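2,5-dihydroxypyridine 5,6-dioxygenase (PDB 7CN3) catalyses the iron(II)-dependent ring cleavage of 2,5-dihydroxypyridine by dioxygen, yielding N-formylmaleamate in the aerobic degradation of nicotinate. Local coordinates at residues 17-22 with 118-123; 214-219 with 317-322; 299-304 with 321-326. All coordinates share one frame; numbering follows the deposited sequence.

How the contacts relate
From the N terminus, the chain runs through helix 5-18 and returns nearly a hundred residues later as strand 118-121, where contact 1 closes its loop and joins the end of that helix to the parallel sheet. Contacts 2 and 3 come later in the chain and lie on the opposite side of its centre, about 27 Å from contact 1 between centres. Contact 2 closes a long loop between 214-219 and 317-322. Contact 3 closes a short one, from 304 to 321, which opens inside that loop and ends on the same strand, 319-323; the two share Ile-321 and Pro-322. Contact 3 pairs this strand with 299-303 in an antiparallel sheet. Both contacts supply ligands to the iron.

Contact 1 (17-22 with 118-123); sequences KLSRVD and RILLAV
Arg-118 of strand 118-121 reaches the Schellman motif that ends helix 5-18, where Ser-19 is the first residue to leave helical geometry and Arg-20, at positive phi, is the C-prime residue. The chain turns back through the amide of Arg-20, bonded to Lys-17 O, and that of Val-21, bonded to Leu-16 O. The carbonyl of Ser-19 meets the guanidinium group of Arg-118 at its edge. Arg-118 NH2 lies 2.7 Å from Ser-19 O in a nearly straight hydrogen bond (164° at the hydrogen), in the carbonyl plane and close to the guanidinium plane. Arg-118 NE adds a weak, bent bond to Ser-19 O at 3.3 Å. Although CG of Arg-118 sits between its backbone N and carbonyl carbon (chi1 54°), the chain beyond it is extended as far as NE, giving it the length to span from sheet to helix end. Ser-19 suits its buried place because its hydroxyl is hydrogen-bonded to Val-15 O and Ala-181 N, while Leu-120 CD2 approaches that OG at 4.2 Å. Arg-118 has further partners in Gln-25 OE1 and Ala-181 O. An arginine is apt here because its several N-H groups can serve several acceptors in different directions, and its positive charge probably sits well beside the negative end of the helix dipole.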
loop_
_atom_site.group_PDB
_atom_site.type_symbol
_atom_site.label_atom_id
_atom_site.label_comp_id
_atom_site.label_asym_id
_atom_site.label_seq_id
_atom_site.Cartn_x
_atom_site.Cartn_y
_atom_site.Cartn_z
ATOM N N LYS C 17 -21.750 -4.747 -20.525
ATOM C CA LYS C 17 -23.008 -4.473 -21.211
ATOM C C LYS C 17 -23.174 -5.394 -22.411
ATOM O O LYS C 17 -24.234 -6.003 -22.600
ATOM C CB LYS C 17 -23.076 -3.002 -21.636
ATOM C CG LYS C 17 -24.400 -2.605 -22.295
ATOM C CD LYS C 17 -24.738 -1.122 -22.071
ATOM C CE LYS C 17 -25.077 -0.816 -20.596
ATOM N NZ LYS C 17 -26.463 -1.237 -20.137
ATOM N N LEU C 18 -22.124 -5.518 -23.232
ATOM C CA LEU C 18 -22.135 -6.524 -24.289
ATOM C C LEU C 18 -22.370 -7.912 -23.716
ATOM O O LEU C 18 -22.911 -8.779 -24.398
ATOM C CB LEU C 18 -20.817 -6.503 -25.076
ATOM C CG LEU C 18 -20.577 -5.333 -26.031
ATOM C CD1 LEU C 18 -19.171 -5.375 -26.607
ATOM C CD2 LEU C 18 -21.630 -5.306 -27.153
ATOM N N SER C 19 -21.959 -8.153 -22.474
ATOM C CA SER C 19 -22.207 -9.440 -21.839
ATOM C C SER C 19 -23.562 -9.489 -21.142
ATOM O O SER C 19 -23.779 -10.366 -20.300
ATOM C CB SER C 19 -21.084 -9.772 -20.851
ATOM O OG SER C 19 -19.819 -9.844 -21.497
ATOM N N ARG C 20 -24.463 -8.548 -21.462
ATOM C CA ARG C 20 -25.847 -8.538 -20.968
ATOM C C ARG C 20 -25.919 -8.459 -19.445
ATOM O O ARG C 20 -26.800 -9.046 -18.818
ATOM C CB ARG C 20 -26.624 -9.755 -21.481
ATOM C CG ARG C 20 -26.577 -9.901 -23.006
ATOM C CD ARG C 20 -27.705 -10.772 -23.563
ATOM N NE ARG C 20 -27.641 -10.838 -25.027
ATOM C CZ ARG C 20 -27.680 -11.960 -25.752
ATOM N NH1 ARG C 20 -27.596 -11.900 -27.078
ATOM N NH2 ARG C 20 -27.811 -13.146 -25.163
ATOM N N VAL C 21 -24.986 -7.749 -18.827
ATOM C CA VAL C 21 -25.068 -7.483 -17.397
ATOM C C VAL C 21 -25.956 -6.261 -17.200
ATOM O O VAL C 21 -25.710 -5.204 -17.788
ATOM C CB VAL C 21 -23.674 -7.258 -16.797
ATOM C CG1 VAL C 21 -23.789 -6.680 -15.387
ATOM C CG2 VAL C 21 -22.852 -8.568 -16.818
ATOM N N ASP C 22 -27.003 -6.407 -16.399
ATOM C CA ASP C 22 -27.815 -5.258 -16.006
ATOM C C ASP C 22 -28.301 -5.498 -14.582
ATOM O O ASP C 22 -27.767 -6.357 -13.873
ATOM C CB ASP C 22 -28.959 -5.010 -17.010
ATOM C CG ASP C 22 -29.870 -6.218 -17.197
ATOM O OD1 ASP C 22 -29.993 -7.050 -16.274
ATOM O OD2 ASP C 22 -30.481 -6.326 -18.285
ATOM N N ARG C 118 -22.379 -17.990 -17.165
ATOM C CA ARG C 118 -21.399 -17.680 -18.196
ATOM C C ARG C 118 -20.147 -17.080 -17.556
ATOM O O ARG C 118 -20.182 -16.547 -16.443
ATOM C CB ARG C 118 -21.990 -16.733 -19.241
ATOM C CG ARG C 118 -22.603 -15.447 -18.695
ATOM C CD ARG C 118 -23.728 -14.968 -19.627
ATOM N NE ARG C 118 -24.018 -13.549 -19.436
ATOM C CZ ARG C 118 -24.928 -13.083 -18.587
ATOM N NH1 ARG C 118 -25.653 -13.920 -17.848
ATOM N NH2 ARG C 118 -25.117 -11.779 -18.470
ATOM N N ILE C 119 -19.021 -17.195 -18.252
ATOM C CA ILE C 119 -17.737 -16.791 -17.687
ATOM C C ILE C 119 -16.985 -15.964 -18.711
ATOM O O ILE C 119 -16.839 -16.391 -19.865
ATOM C CB ILE C 119 -16.869 -17.994 -17.272
ATOM C CG1 ILE C 119 -17.580 -18.907 -16.274
ATOM C CG2 ILE C 119 -15.548 -17.524 -16.698
ATOM C CD1 ILE C 119 -16.876 -20.246 -16.162
ATOM N N LEU C 120 -16.468 -14.812 -18.271
ATOM C CA LEU C 120 -15.588 -13.965 -19.072
ATOM C C LEU C 120 -14.208 -13.917 -18.428
ATOM O O LEU C 120 -14.050 -13.372 -17.330
ATOM C CB LEU C 120 -16.157 -12.558 -19.209
ATOM C CG LEU C 120 -15.344 -11.539 -20.019
ATOM C CD1 LEU C 120 -15.261 -11.943 -21.478
ATOM C CD2 LEU C 120 -15.956 -10.165 -19.899
ATOM N N LEU C 121 -13.214 -14.486 -19.109
ATOM C CA LEU C 121 -11.831 -14.381 -18.674
ATOM C C LEU C 121 -11.298 -12.996 -19.025
ATOM O O LEU C 121 -11.557 -12.474 -20.116
ATOM C CB LEU C 121 -10.980 -15.464 -19.345
ATOM C CG LEU C 121 -9.503 -15.564 -18.931
ATOM C CD1 LEU C 121 -9.359 -15.933 -17.475
ATOM C CD2 LEU C 121 -8.719 -16.557 -19.811
ATOM N N ALA C 122 -10.561 -12.387 -18.094
ATOM C CA ALA C 122 -9.995 -11.053 -18.336
ATOM C C ALA C 122 -8.715 -10.910 -17.512
ATOM O O ALA C 122 -8.785 -10.560 -16.326
ATOM C CB ALA C 122 -11.011 -9.971 -17.986
ATOM N N VAL C 123 -7.559 -11.172 -18.143
ATOM C CA VAL C 123 -6.291 -11.323 -17.419
ATOM C C VAL C 123 -5.156 -10.578 -18.110
ATOM O O VAL C 123 -4.105 -10.369 -17.502
ATOM C CB VAL C 123 -5.890 -12.807 -17.243
ATOM C CG1 VAL C 123 -6.786 -13.501 -16.232
ATOM C CG2 VAL C 123 -5.882 -13.558 -18.606
#

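Contact 2 (214-219 with 317-322); sequences DIILPF and CHLDIP. With FE2 (Fe (II) ion), chain L; G6C (5-oxidanyl-1H-pyridin-2-one), chain M.
Leu-217 and Asp-320 form a single antiparallel bridge, a hydrogen-bonded pair in which Leu-217 N lies 2.8 Å from Asp-320 O and Asp-320 N lies 2.9 Å from Leu-217 O. Their side chains cross obliquely, CB near CB, giving the stem of the iron-binding carboxylate an apolar neighbour. Regular pairing does not extend beyond it: a cis peptide bond precedes Pro-218 on one side, and on the other Pro-322, having no N-H, brings its CD to 3.2 Å from Ile-215 O. Water 1 donates to both Pro-322 O and Asp-214 OD1, while OD2 of that aspartate accepts from Asp-211 N. The bridge includes Asp-320, an iron ligand, and lies two residues on from His-318, another. His-318 NE2 is 2.3 Å from FE, and Asp-320 OD1 is likewise 2.3 Å from FE. Together with His-265 they make a two-histidine, one-carboxylate set, which Ser-302 OG and waters 2 and 3 complete to six ligands. Asp-320 OD2, left off the metal, forms a salt bridge with Arg-293, which probably fixes the rotation of the carboxylate, and lies 3.1 Å from OB of the bound 5-oxidanyl-1H-pyridin-2-one. On the side of Ile-216 and Leu-319 the contact is apolar: Ile-216 and Ile-321 run side by side, their CG1 atoms 4.1 Å apart. Leu-319 meets the Pro-218 ring at about a right angle, CD2 of the leucine 3.9 Å from CD of the proline, while Ile-216 CG2 covers part of one face of the Phe-219 ring. Helix 243-254 packs on this apolar end through Leu-248 and Met-252, its Tyr-247 and Tyr-251 meeting Phe-219 edge-to-face. Leu-210 of strand 207-210 lies against Ile-216 and Ile-321, and Phe-219 also touches Leu-281 of a second subunit.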
loop_
_atom_site.group_PDB
_atom_site.type_symbol
_atom_site.label_atom_id
_atom_site.label_comp_id
_atom_site.label_asym_id
_atom_site.label_seq_id
_atom_site.Cartn_x
_atom_site.Cartn_y
_atom_site.Cartn_z
ATOM N N ASP C 214 7.723 -18.494 -36.498
ATOM C CA ASP C 214 6.549 -19.036 -35.823
ATOM C C ASP C 214 6.813 -19.120 -34.310
ATOM O O ASP C 214 7.953 -19.009 -33.840
ATOM C CB ASP C 214 6.159 -20.403 -36.411
ATOM C CG ASP C 214 5.518 -20.290 -37.818
ATOM O OD1 ASP C 214 4.941 -19.229 -38.141
ATOM O OD2 ASP C 214 5.598 -21.264 -38.613
ATOM N N ILE C 215 5.746 -19.332 -33.539
ATOM C CA ILE C 215 5.760 -19.082 -32.100
ATOM C C ILE C 215 5.307 -20.315 -31.333
ATOM O O ILE C 215 4.352 -20.992 -31.731
ATOM C CB ILE C 215 4.862 -17.887 -31.740
ATOM C CG1 ILE C 215 5.420 -16.592 -32.334
ATOM C CG2 ILE C 215 4.720 -17.740 -30.220
ATOM C CD1 ILE C 215 4.406 -15.470 -32.374
ATOM N N ILE C 216 5.975 -20.583 -30.210
ATOM C CA ILE C 216 5.503 -21.546 -29.213
ATOM C C ILE C 216 5.124 -20.785 -27.949
ATOM O O ILE C 216 5.957 -20.076 -27.372
ATOM C CB ILE C 216 6.549 -22.608 -28.871
ATOM C CG1 ILE C 216 6.891 -23.466 -30.089
ATOM C CG2 ILE C 216 6.028 -23.473 -27.708
ATOM C CD1 ILE C 216 8.037 -24.474 -29.832
ATOM N N LEU C 217 3.874 -20.959 -27.501
ATOM C CA LEU C 217 3.414 -20.482 -26.206
ATOM C C LEU C 217 3.296 -21.654 -25.246
ATOM O O LEU C 217 2.763 -22.703 -25.619
ATOM C CB LEU C 217 2.064 -19.779 -26.343
ATOM C CG LEU C 217 2.108 -18.610 -27.339
ATOM C CD1 LEU C 217 0.696 -18.126 -27.670
ATOM C CD2 LEU C 217 2.949 -17.454 -26.808
ATOM N N PRO C 218 3.769 -21.523 -23.988
ATOM C CA PRO C 218 4.187 -20.268 -23.359
ATOM C C PRO C 218 5.672 -19.853 -23.470
ATOM O O PRO C 218 6.027 -18.913 -22.762
ATOM C CB PRO C 218 3.839 -20.513 -21.880
ATOM C CG PRO C 218 4.114 -21.964 -21.686
ATOM C CD PRO C 218 3.785 -22.645 -23.027
ATOM N N PHE C 219 6.497 -20.496 -24.315
ATOM C CA PHE C 219 7.901 -20.084 -24.437
ATOM C C PHE C 219 8.002 -18.617 -24.844
ATOM O O PHE C 219 8.898 -17.900 -24.399
ATOM C CB PHE C 219 8.658 -20.925 -25.473
ATOM C CG PHE C 219 8.626 -22.427 -25.245
ATOM C CD1 PHE C 219 8.133 -22.986 -24.070
ATOM C CD2 PHE C 219 9.128 -23.282 -26.233
ATOM C CE1 PHE C 219 8.106 -24.372 -23.887
ATOM C CE2 PHE C 219 9.106 -24.674 -26.061
ATOM C CZ PHE C 219 8.606 -25.217 -24.876
ATOM N N CYS C 317 0.864 -30.511 -19.264
ATOM C CA CYS C 317 1.712 -29.800 -20.217
ATOM C C CYS C 317 0.906 -29.354 -21.419
ATOM O O CYS C 317 0.346 -30.176 -22.145
ATOM C CB CYS C 317 2.874 -30.665 -20.689
ATOM S SG CYS C 317 3.812 -29.858 -22.025
ATOM N N HIS C 318 0.907 -28.062 -21.675
ATOM C CA HIS C 318 0.018 -27.522 -22.676
ATOM C C HIS C 318 0.695 -26.425 -23.496
ATOM O O HIS C 318 1.186 -25.443 -22.928
ATOM C CB HIS C 318 -1.211 -26.974 -21.986
ATOM C CG HIS C 318 -2.099 -26.279 -22.929
ATOM N ND1 HIS C 318 -2.179 -24.907 -23.009
ATOM C CD2 HIS C 318 -2.857 -26.772 -23.926
ATOM C CE1 HIS C 318 -3.005 -24.588 -23.982
ATOM N NE2 HIS C 318 -3.426 -25.704 -24.552
ATOM N N LEU C 319 0.696 -26.575 -24.829
ATOM C CA LEU C 319 1.348 -25.631 -25.733
ATOM C C LEU C 319 0.363 -25.099 -26.770
ATOM O O LEU C 319 -0.459 -25.859 -27.299
ATOM C CB LEU C 319 2.544 -26.268 -26.461
ATOM C CG LEU C 319 3.598 -27.029 -25.644
ATOM C CD1 LEU C 319 4.586 -27.737 -26.561
ATOM C CD2 LEU C 319 4.306 -26.108 -24.650
ATOM N N ASP C 320 0.459 -23.788 -27.053
ATOM C CA ASP C 320 -0.283 -23.114 -28.124
ATOM C C ASP C 320 0.704 -22.635 -29.173
ATOM O O ASP C 320 1.601 -21.857 -28.852
ATOM C CB ASP C 320 -1.074 -21.916 -27.599
ATOM C CG ASP C 320 -2.405 -22.319 -26.956
ATOM O OD1 ASP C 320 -3.102 -23.192 -27.504
ATOM O OD2 ASP C 320 -2.773 -21.775 -25.888
ATOM N N ILE C 321 0.544 -23.097 -30.415
ATOM C CA ILE C 321 1.515 -22.827 -31.476
ATOM C C ILE C 321 0.831 -22.190 -32.686
ATOM O O ILE C 321 0.162 -22.899 -33.458
ATOM C CB ILE C 321 2.244 -24.122 -31.875
ATOM C CG1 ILE C 321 2.975 -24.707 -30.653
ATOM C CG2 ILE C 321 3.232 -23.856 -33.014
ATOM C CD1 ILE C 321 3.571 -26.127 -30.847
ATOM N N PRO C 322 0.960 -20.875 -32.900
ATOM C CA PRO C 322 0.448 -20.278 -34.142
ATOM C C PRO C 322 1.453 -20.304 -35.291
ATOM O O PRO C 322 2.650 -20.049 -35.128
ATOM C CB PRO C 322 0.133 -18.836 -33.714
ATOM C CG PRO C 322 1.122 -18.549 -32.654
ATOM C CD PRO C 322 1.343 -19.843 -31.912
HETATM FE FE FE2 L . -4.355 -24.846 -26.463
HETATM O OB G6C M . -5.605 -22.085 -24.550
HETATM C CG G6C M . -6.250 -20.889 -24.642
HETATM C CD1 G6C M . -7.320 -20.797 -25.526
HETATM C CD2 G6C M . -5.836 -19.800 -23.881
HETATM N NE1 G6C M . -7.971 -19.640 -25.637
HETATM C CE2 G6C M . -6.527 -18.607 -24.022
HETATM C CZ G6C M . -7.603 -18.559 -24.911
HETATM O OH G6C M . -8.318 -17.412 -25.061
HETATM O O HOH W 1 3.298 -17.547 -35.839
HETATM O O HOH W 2 -5.280 -26.490 -25.137
HETATM O O HOH W 3 -4.909 -22.696 -26.132
#

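Contact 3 (299-304 with 321-326); sequences FLFSTG and IPLRNC. With FE2 (Fe (II) ion), chain L.
Phe-301 and Ile-321 form the dense part of this contact, with the aliphatic side chain crossing one ring face. Ile-321 CB stands 4.0 Å from the ring centroid of Phe-301 in a CH-pi contact, set toward the rim, and CG2 of Ile-321 is 3.6 Å from CE1 of Phe-301. The phenyl group swings across to Ile-321 on the facing strand because its CG takes the position between backbone N and carbonyl carbon (chi1 67°). Leu-323 comes to the same ring from the edge, its CG 3.9 Å from CE1 of Phe-301, and CD1 of Leu-323 lies 4.0 Å from CD2 of Phe-299. A branched aliphatic chain on the face and another at the edge suit a flat aromatic. Were Phe-301 an alanine, Ile-321 would probably lose the surface on which it rests, leaving a gap beside Leu-323 and Leu-208. The backbones beneath are neighbouring strands of an antiparallel sheet, running at 154° to each other, with 319-323 at one of its two outer positions within the chain. Phe-299 pairs with Leu-323 and Phe-301 with Ile-321 as hydrogen-bonded pairs; Leu-323 N to Phe-299 O is 2.7 Å. Between them Leu-300 and Pro-322 are a non-hydrogen-bonded pair, a place where a proline costs no cross-strand bond. Leu-300 lies on the sheet face opposite the two phenylalanines, touching His-265. One residue on from Phe-301, Ser-302 OG binds the iron at 2.2 Å from FE and is hydrogen-bonded to Leu-319 O. At Arg-324 and Asn-325 the packing thins, before Cys-326 turns back and sets its CB 4.3 Å from CB of Phe-299. Asn-325 is exposed at the turn, and Arg-324, partly exposed, makes a cation-pi contact with Trp-276 and a salt bridge with Glu-246 of a third subunit.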
loop_
_atom_site.group_PDB
_atom_site.type_symbol
_atom_site.label_atom_id
_atom_site.label_comp_id
_atom_site.label_asym_id
_atom_site.label_seq_id
_atom_site.Cartn_x
_atom_site.Cartn_y
_atom_site.Cartn_z
ATOM N N PHE C 299 -2.794 -20.153 -38.391
ATOM C CA PHE C 299 -3.260 -21.471 -37.991
ATOM C C PHE C 299 -2.760 -21.726 -36.585
ATOM O O PHE C 299 -1.547 -21.662 -36.333
ATOM C CB PHE C 299 -2.779 -22.597 -38.911
ATOM C CG PHE C 299 -3.156 -23.967 -38.401
ATOM C CD1 PHE C 299 -4.490 -24.314 -38.239
ATOM C CD2 PHE C 299 -2.180 -24.898 -38.049
ATOM C CE1 PHE C 299 -4.846 -25.571 -37.743
ATOM C CE2 PHE C 299 -2.532 -26.168 -37.560
ATOM C CZ PHE C 299 -3.862 -26.492 -37.401
ATOM N N LEU C 300 -3.684 -22.026 -35.676
ATOM C CA LEU C 300 -3.350 -22.302 -34.281
ATOM C C LEU C 300 -3.662 -23.763 -33.980
ATOM O O LEU C 300 -4.818 -24.195 -34.082
ATOM C CB LEU C 300 -4.134 -21.377 -33.341
ATOM C CG LEU C 300 -3.939 -21.463 -31.825
ATOM C CD1 LEU C 300 -2.460 -21.181 -31.481
ATOM C CD2 LEU C 300 -4.902 -20.491 -31.072
ATOM N N PHE C 301 -2.643 -24.528 -33.625
ATOM C CA PHE C 301 -2.889 -25.837 -33.029
ATOM C C PHE C 301 -2.269 -25.878 -31.638
ATOM O O PHE C 301 -1.541 -24.973 -31.217
ATOM C CB PHE C 301 -2.348 -26.980 -33.884
ATOM C CG PHE C 301 -0.862 -27.013 -33.975
ATOM C CD1 PHE C 301 -0.184 -26.100 -34.761
ATOM C CD2 PHE C 301 -0.143 -27.957 -33.269
ATOM C CE1 PHE C 301 1.194 -26.138 -34.849
ATOM C CE2 PHE C 301 1.227 -28.006 -33.348
ATOM C CZ PHE C 301 1.899 -27.095 -34.136
ATOM N N SER C 302 -2.568 -26.955 -30.928
ATOM C CA SER C 302 -2.274 -27.010 -29.515
ATOM C C SER C 302 -1.985 -28.454 -29.160
ATOM O O SER C 302 -2.366 -29.373 -29.886
ATOM C CB SER C 302 -3.454 -26.441 -28.697
ATOM O OG SER C 302 -3.210 -26.571 -27.309
ATOM N N THR C 303 -1.321 -28.648 -28.024
ATOM C CA THR C 303 -0.942 -29.978 -27.569
ATOM C C THR C 303 -1.432 -30.229 -26.145
ATOM O O THR C 303 -1.616 -29.305 -25.354
ATOM C CB THR C 303 0.568 -30.144 -27.590
ATOM O OG1 THR C 303 1.121 -29.138 -26.740
ATOM C CG2 THR C 303 1.113 -29.974 -29.002
ATOM N N GLY C 304 -1.593 -31.505 -25.810
ATOM C CA GLY C 304 -1.816 -31.888 -24.441
ATOM C C GLY C 304 -3.258 -32.233 -24.120
ATOM O O GLY C 304 -3.826 -33.200 -24.646
ATOM N N ILE C 321 0.544 -23.097 -30.415
ATOM C CA ILE C 321 1.515 -22.827 -31.476
ATOM C C ILE C 321 0.831 -22.190 -32.686
ATOM O O ILE C 321 0.162 -22.899 -33.458
ATOM C CB ILE C 321 2.244 -24.122 -31.875
ATOM C CG1 ILE C 321 2.975 -24.707 -30.653
ATOM C CG2 ILE C 321 3.232 -23.856 -33.014
ATOM C CD1 ILE C 321 3.571 -26.127 -30.847
ATOM N N PRO C 322 0.960 -20.875 -32.900
ATOM C CA PRO C 322 0.448 -20.278 -34.142
ATOM C C PRO C 322 1.453 -20.304 -35.291
ATOM O O PRO C 322 2.650 -20.049 -35.128
ATOM C CB PRO C 322 0.133 -18.836 -33.714
ATOM C CG PRO C 322 1.122 -18.549 -32.654
ATOM C CD PRO C 322 1.343 -19.843 -31.912
ATOM N N LEU C 323 0.945 -20.652 -36.472
ATOM C CA LEU C 323 1.724 -20.737 -37.699
ATOM C C LEU C 323 1.261 -19.659 -38.675
ATOM O O LEU C 323 0.054 -19.449 -38.850
ATOM C CB LEU C 323 1.576 -22.113 -38.358
ATOM C CG LEU C 323 1.831 -23.363 -37.519
ATOM C CD1 LEU C 323 1.836 -24.576 -38.443
ATOM C CD2 LEU C 323 3.144 -23.275 -36.719
ATOM N N ARG C 324 2.219 -18.979 -39.300
ATOM C CA ARG C 324 1.960 -17.988 -40.341
ATOM C C ARG C 324 1.975 -18.626 -41.713
ATOM O O ARG C 324 2.444 -19.753 -41.901
ATOM C CB ARG C 324 3.005 -16.872 -40.325
ATOM C CG ARG C 324 2.764 -15.845 -39.239
ATOM C CD ARG C 324 4.036 -15.089 -38.936
ATOM N NE ARG C 324 4.318 -14.020 -39.896
ATOM C CZ ARG C 324 5.342 -14.022 -40.750
ATOM N NH1 ARG C 324 5.506 -12.993 -41.565
ATOM N NH2 ARG C 324 6.202 -15.048 -40.796
ATOM N N ASN C 325 1.442 -17.885 -42.685
ATOM C CA ASN C 325 1.613 -18.208 -44.094
ATOM C C ASN C 325 0.941 -19.519 -44.500
ATOM O O ASN C 325 1.371 -20.169 -45.461
ATOM C CB ASN C 325 3.100 -18.275 -44.451
ATOM C CG ASN C 325 3.812 -16.965 -44.207
ATOM O OD1 ASN C 325 3.350 -15.916 -44.638
ATOM N ND2 ASN C 325 4.952 -17.023 -43.516
ATOM N N CYS C 326 -0.096 -19.946 -43.799
ATOM C CA CYS C 326 -0.639 -21.277 -44.060
ATOM C C CYS C 326 -1.808 -21.215 -45.028
ATOM O O CYS C 326 -2.478 -20.188 -45.161
ATOM C CB CYS C 326 -1.091 -21.942 -42.758
ATOM S SG CYS C 326 0.286 -22.732 -41.879
HETATM FE FE FE2 L . -4.355 -24.846 -26.463
HETATM O O HOH W 2 -5.280 -26.490 -25.137
HETATM O O HOH W 3 -4.909 -22.696 -26.132
#